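Local coordinates for flavodoxin (Aquifex aeolicus, PDB 2ARK), which binds FMN and acts as a low-potential electron donor to redox enzymes, at the interface of chains A and B. Sequence-based numbering; all coordinates share one arbitrary frame. Chains: chain A/B, Flavodoxin.

Contact 1: the interface of chains A and B. Residues chain A 98-99, 142-143; chain B 128, 131-133.
The glycine-rich loop that follows strand 90-97 of chain A meets the end of strand 125-128 and the turn after it in chain B. In flavodoxin-like folds the loop after this strand usually lies near the flavin, although no FMN is part of this patch. The contact is one of packing; the N and O atoms of the two sides do not come within bonding reach. B:Tyr128 points its phenol at the backbone of A:Gly98. The hydroxyl OH of B:Tyr128 lies 3.4 Å from the carbonyl carbon C of A:Gly98, and the amide N of A:Gly99 is next nearest to it. The carbonyl O of A:Gly98 sits in plane at the ring edge, 3.9 Å from CE2 of B:Tyr128. An alanine in place of B:Tyr128 would remove the whole phenol and would probably leave the A:Gly98 peptide less firmly packed. B:Lys132 runs alongside the same carbonyl with its aliphatic stem. Its CG is anti to the carbonyl carbon (chi1 -49°), and the chain bends at chi2 (-129°). CB and CD of B:Lys132 each come within 3.6 Å of O of A:Gly98. CD of B:Lys132 also lies 4.0 Å from O of A:Ala142, at the end of strand 139-142. CA of A:Gly99 lies 3.4 Å from the backbone O of B:Lys132. The absence of side chains on A:Gly98 and A:Gly99 lets the partner approach the main chain. The patch is one part of the two-fold interface and may steady the glycine loop there.

Contact 2: the interface of chains A and B. Residues chain A 99-106; chain B 105, 132-137, 140.
Loop 99-103 and the start of helix 104-117 in chain A lie against strand 133-135, the following turn and B:Glu105 in chain B. Two backbone bonds of A:Trp100 make a short parallel bridge with B:Phe133. A:Trp100 N donates to O of B:Lys132 at 2.9 Å, from above the carbonyl plane. B:Thr134 N donates to O of A:Trp100 at 2.8 Å, nearly along the C=O axis and close to straight (164° at H). Beyond the bridge, a further backbone bond runs from B:His136 N to O of A:Gly101 in the same axial way, at 3.0 Å. A water also links O of A:Gly101 to N of B:Tyr137.

The carboxylate bonds are centred on the N-terminal end of the helix. B:Glu105 has CG anti to its carbonyl carbon (chi1 -74°) and is extended beyond it, so its carboxylate reaches the partner loop. OE2 of B:Glu105 accepts from N of A:Gly103 at 2.8 Å, met from above the carboxylate plane. OE1 of B:Glu105 accepts from N of A:Glu105 at 2.9 Å, nearly along its C-O axis. The helix end would probably favour the charged form of this acid. A:Glu105 returns the grip through OE1, which takes the N-H of B:Glu105. The two carboxylate planes stand 78° apart, and their like charges may repel somewhat.

Apolar packing fills in around these bonds. The imidazole of B:His136 lies with CD2 beside CA of A:Gly102, and CG2 of B:Thr134 covers one face of that ring. CG2 of B:Val140 packs on CA of A:Gly101. A:Val106 and B:Tyr137 meet tip to tip, CG2 to CD1 at 3.9 Å. CA of A:Gly103 sits in plane at the edge of the B:Tyr137 ring, 3.6 Å from CE1.

Contact 1: the interface of chains A and B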
loop_
_atom_site.group_PDB
_atom_site.type_symbol
_atom_site.label_atom_id
_atom_site.label_comp_id
_atom_site.label_asym_id
_atom_site.label_seq_id
_atom_site.Cartn_x
_atom_site.Cartn_y
_atom_site.Cartn_z
ATOM N N GLY A 98 18.563 -2.356 -1.453
ATOM C CA GLY A 98 19.790 -2.831 -0.841
ATOM C C GLY A 98 19.733 -4.331 -0.634
ATOM O O GLY A 98 20.759 -5.008 -0.635
ATOM N N GLY A 99 18.524 -4.861 -0.498
ATOM C CA GLY A 99 18.358 -6.255 -0.136
ATOM C C GLY A 99 16.977 -6.768 -0.467
ATOM O O GLY A 99 16.028 -5.975 -0.571
ATOM N N ALA A 142 17.681 -6.774 -5.985
ATOM C CA ALA A 142 18.525 -6.219 -4.950
ATOM C C ALA A 142 19.906 -5.921 -5.554
ATOM O O ALA A 142 20.547 -6.808 -6.146
ATOM C CB ALA A 142 18.612 -7.138 -3.760
ATOM N N GLY A 143 20.348 -4.673 -5.442
ATOM C CA GLY A 143 21.586 -4.233 -6.091
ATOM C C GLY A 143 21.491 -4.153 -7.611
ATOM O O GLY A 143 20.444 -3.812 -8.168
ATOM N N TYR B 128 20.152 -6.422 8.763
ATOM C CA TYR B 128 20.568 -7.229 7.643
ATOM C C TYR B 128 21.136 -8.563 8.145
ATOM O O TYR B 128 22.047 -8.633 8.973
ATOM C CB TYR B 128 21.578 -6.496 6.771
ATOM C CG TYR B 128 20.956 -5.688 5.663
ATOM C CD1 TYR B 128 20.066 -4.642 5.938
ATOM C CD2 TYR B 128 21.268 -5.958 4.327
ATOM C CE1 TYR B 128 19.504 -3.892 4.911
ATOM C CE2 TYR B 128 20.703 -5.214 3.295
ATOM C CZ TYR B 128 19.829 -4.184 3.597
ATOM O OH TYR B 128 19.282 -3.456 2.578
ATOM N N LYS B 131 24.111 -10.390 3.223
ATOM C CA LYS B 131 24.616 -9.221 2.499
ATOM C C LYS B 131 23.489 -8.431 1.834
ATOM O O LYS B 131 23.443 -7.204 1.948
ATOM C CB LYS B 131 25.655 -9.624 1.443
ATOM C CG LYS B 131 27.100 -9.609 1.922
ATOM C CD LYS B 131 27.711 -8.191 1.838
ATOM C CE LYS B 131 28.074 -7.771 0.385
ATOM N NZ LYS B 131 29.337 -8.414 -0.133
ATOM N N LYS B 132 22.610 -9.125 1.112
ATOM C CA LYS B 132 21.481 -8.472 0.434
ATOM C C LYS B 132 20.184 -9.126 0.928
ATOM O O LYS B 132 19.318 -9.495 0.146
ATOM C CB LYS B 132 21.613 -8.517 -1.113
ATOM C CG LYS B 132 22.965 -8.081 -1.687
ATOM C CD LYS B 132 22.822 -7.007 -2.813
ATOM C CE LYS B 132 24.112 -6.776 -3.685
ATOM N NZ LYS B 132 25.476 -6.752 -2.988
ATOM N N PHE B 133 20.067 -9.265 2.242
ATOM C CA PHE B 133 18.910 -9.911 2.805
ATOM C C PHE B 133 18.367 -9.292 4.097
ATOM O O PHE B 133 19.032 -9.235 5.126
ATOM C CB PHE B 133 19.135 -11.411 2.961
ATOM C CG PHE B 133 17.866 -12.203 2.890
ATOM C CD1 PHE B 133 17.114 -12.455 4.055
ATOM C CD2 PHE B 133 17.396 -12.671 1.667
ATOM C CE1 PHE B 133 15.935 -13.214 4.022
ATOM C CE2 PHE B 133 16.201 -13.406 1.603
ATOM C CZ PHE B 133 15.459 -13.682 2.794
#

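Contact 2: the interface of chains A and B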
loop_
_atom_site.group_PDB
_atom_site.type_symbol
_atom_site.label_atom_id
_atom_site.label_comp_id
_atom_site.label_asym_id
_atom_site.label_seq_id
_atom_site.Cartn_x
_atom_site.Cartn_y
_atom_site.Cartn_z
ATOM N N GLY A 99 18.524 -4.861 -0.498
ATOM C CA GLY A 99 18.358 -6.255 -0.136
ATOM C C GLY A 99 16.977 -6.768 -0.467
ATOM O O GLY A 99 16.028 -5.975 -0.571
ATOM N N TRP A 100 16.881 -8.088 -0.676
ATOM C CA TRP A 100 15.598 -8.791 -0.695
ATOM C C TRP A 100 14.962 -8.661 0.671
ATOM O O TRP A 100 15.634 -8.844 1.711
ATOM C CB TRP A 100 15.782 -10.272 -1.089
ATOM C CG TRP A 100 16.356 -10.357 -2.424
ATOM C CD1 TRP A 100 17.670 -10.586 -2.748
ATOM C CD2 TRP A 100 15.671 -10.097 -3.655
ATOM N NE1 TRP A 100 17.834 -10.519 -4.122
ATOM C CE2 TRP A 100 16.623 -10.218 -4.700
ATOM C CE3 TRP A 100 14.338 -9.792 -3.983
ATOM C CZ2 TRP A 100 16.281 -10.050 -6.054
ATOM C CZ3 TRP A 100 13.999 -9.618 -5.344
ATOM C CH2 TRP A 100 14.970 -9.755 -6.354
ATOM N N GLY A 101 13.677 -8.330 0.664
ATOM C CA GLY A 101 12.941 -8.009 1.884
ATOM C C GLY A 101 13.145 -6.551 2.288
ATOM O O GLY A 101 12.721 -6.130 3.363
ATOM N N GLY A 102 13.778 -5.789 1.395
ATOM C CA GLY A 102 14.200 -4.417 1.660
ATOM C C GLY A 102 13.238 -3.368 1.202
ATOM O O GLY A 102 13.435 -2.183 1.475
ATOM N N GLY A 103 12.214 -3.770 0.466
ATOM C CA GLY A 103 11.116 -2.850 0.189
ATOM C C GLY A 103 10.973 -2.469 -1.245
ATOM O O GLY A 103 10.340 -1.472 -1.533
ATOM N N ASN A 104 11.544 -3.258 -2.154
ATOM C CA ASN A 104 11.449 -2.966 -3.585
ATOM C C ASN A 104 10.061 -3.111 -4.227
ATOM O O ASN A 104 9.774 -2.411 -5.214
ATOM C CB ASN A 104 12.531 -3.661 -4.430
ATOM C CG ASN A 104 12.683 -5.152 -4.131
ATOM O OD1 ASN A 104 13.815 -5.670 -4.123
ATOM N ND2 ASN A 104 11.582 -5.857 -3.932
ATOM N N GLU A 105 9.224 -4.004 -3.685
ATOM C CA GLU A 105 7.848 -4.112 -4.170
ATOM C C GLU A 105 7.022 -2.971 -3.624
ATOM O O GLU A 105 6.155 -2.475 -4.317
ATOM C CB GLU A 105 7.200 -5.452 -3.834
ATOM C CG GLU A 105 7.955 -6.648 -4.400
ATOM C CD GLU A 105 7.420 -7.956 -3.861
ATOM O OE1 GLU A 105 6.831 -7.955 -2.751
ATOM O OE2 GLU A 105 7.580 -8.990 -4.540
ATOM N N VAL A 106 7.300 -2.574 -2.384
ATOM C CA VAL A 106 6.629 -1.458 -1.760
ATOM C C VAL A 106 7.021 -0.145 -2.468
ATOM O O VAL A 106 6.173 0.723 -2.644
ATOM C CB VAL A 106 6.908 -1.411 -0.235
ATOM C CG1 VAL A 106 6.214 -0.235 0.420
ATOM C CG2 VAL A 106 6.467 -2.707 0.425
ATOM N N GLU B 105 6.300 -8.744 0.002
ATOM C CA GLU B 105 6.358 -7.524 0.821
ATOM C C GLU B 105 4.991 -6.882 0.818
ATOM O O GLU B 105 4.577 -6.340 1.821
ATOM C CB GLU B 105 7.384 -6.507 0.291
ATOM C CG GLU B 105 8.830 -6.895 0.548
ATOM C CD GLU B 105 9.810 -6.082 -0.268
ATOM O OE1 GLU B 105 9.368 -5.277 -1.111
ATOM O OE2 GLU B 105 11.030 -6.270 -0.094
ATOM N N LYS B 132 22.610 -9.125 1.112
ATOM C CA LYS B 132 21.481 -8.472 0.434
ATOM C C LYS B 132 20.184 -9.126 0.928
ATOM O O LYS B 132 19.318 -9.495 0.146
ATOM C CB LYS B 132 21.613 -8.517 -1.113
ATOM C CG LYS B 132 22.965 -8.081 -1.687
ATOM C CD LYS B 132 22.822 -7.007 -2.813
ATOM C CE LYS B 132 24.112 -6.776 -3.685
ATOM N NZ LYS B 132 25.476 -6.752 -2.988
ATOM N N PHE B 133 20.067 -9.265 2.242
ATOM C CA PHE B 133 18.910 -9.911 2.805
ATOM C C PHE B 133 18.367 -9.292 4.097
ATOM O O PHE B 133 19.032 -9.235 5.126
ATOM C CB PHE B 133 19.135 -11.411 2.961
ATOM C CG PHE B 133 17.866 -12.203 2.890
ATOM C CD1 PHE B 133 17.114 -12.455 4.055
ATOM C CD2 PHE B 133 17.396 -12.671 1.667
ATOM C CE1 PHE B 133 15.935 -13.214 4.022
ATOM C CE2 PHE B 133 16.201 -13.406 1.603
ATOM C CZ PHE B 133 15.459 -13.682 2.794
ATOM N N THR B 134 17.122 -8.850 4.038
ATOM C CA THR B 134 16.551 -8.118 5.160
ATOM C C THR B 134 15.045 -8.372 5.322
ATOM O O THR B 134 14.502 -9.268 4.668
ATOM C CB THR B 134 16.957 -6.607 5.090
ATOM O OG1 THR B 134 16.594 -5.968 6.312
ATOM C CG2 THR B 134 16.347 -5.896 3.879
ATOM N N LEU B 135 14.379 -7.602 6.183
ATOM C CA LEU B 135 12.994 -7.893 6.566
ATOM C C LEU B 135 12.244 -6.656 7.083
ATOM O O LEU B 135 11.613 -6.659 8.162
ATOM C CB LEU B 135 12.910 -9.105 7.514
ATOM C CG LEU B 135 13.831 -9.593 8.668
ATOM C CD1 LEU B 135 15.261 -9.018 8.739
ATOM C CD2 LEU B 135 13.140 -9.508 10.032
ATOM N N HIS B 136 12.303 -5.616 6.258
ATOM C CA HIS B 136 11.897 -4.276 6.596
ATOM C C HIS B 136 10.390 -4.155 6.852
ATOM O O HIS B 136 9.997 -3.354 7.685
ATOM C CB HIS B 136 12.327 -3.286 5.482
ATOM C CG HIS B 136 13.809 -2.993 5.410
ATOM N ND1 HIS B 136 14.706 -3.324 6.412
ATOM C CD2 HIS B 136 14.536 -2.353 4.461
ATOM C CE1 HIS B 136 15.918 -2.929 6.065
ATOM N NE2 HIS B 136 15.838 -2.323 4.892
ATOM N N TYR B 137 9.557 -4.921 6.132
ATOM C CA TYR B 137 8.100 -4.945 6.365
ATOM C C TYR B 137 7.656 -6.274 6.966
ATOM O O TYR B 137 6.466 -6.514 7.137
ATOM C CB TYR B 137 7.289 -4.545 5.074
ATOM C CG TYR B 137 7.833 -3.233 4.585
ATOM C CD1 TYR B 137 8.737 -3.167 3.522
ATOM C CD2 TYR B 137 7.574 -2.081 5.294
ATOM C CE1 TYR B 137 9.339 -1.945 3.178
ATOM C CE2 TYR B 137 8.136 -0.877 4.955
ATOM C CZ TYR B 137 9.011 -0.805 3.907
ATOM O OH TYR B 137 9.543 0.425 3.629
ATOM N N VAL B 140 10.170 -12.244 4.685
ATOM C CA VAL B 140 9.678 -12.711 3.402
ATOM C C VAL B 140 10.605 -13.764 2.821
ATOM O O VAL B 140 11.827 -13.700 3.014
ATOM C CB VAL B 140 9.386 -11.542 2.405
ATOM C CG1 VAL B 140 8.250 -10.739 2.894
ATOM C CG2 VAL B 140 10.614 -10.638 2.163
HETATM O O HOH W 1 10.007 -7.106 4.370
#

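Contact 1 and contact 2 are neighbouring patches of one two-fold symmetric interface. The centres of their C-alpha atoms are about 8 Å apart. They share A:Gly99, B:Lys132 and B:Phe133, so the loop after strand 90-97 runs from one into the other. Contact 1 supplies packing alone. Contact 2 adds the backbone and carboxylate bonds, and its paired Glu105 residues lie close to the two-fold axis. Each contact recurs with the chains exchanged. The deposited assembly holds four copies of the protein, but the structure alone does not show that this pairing forms in solution.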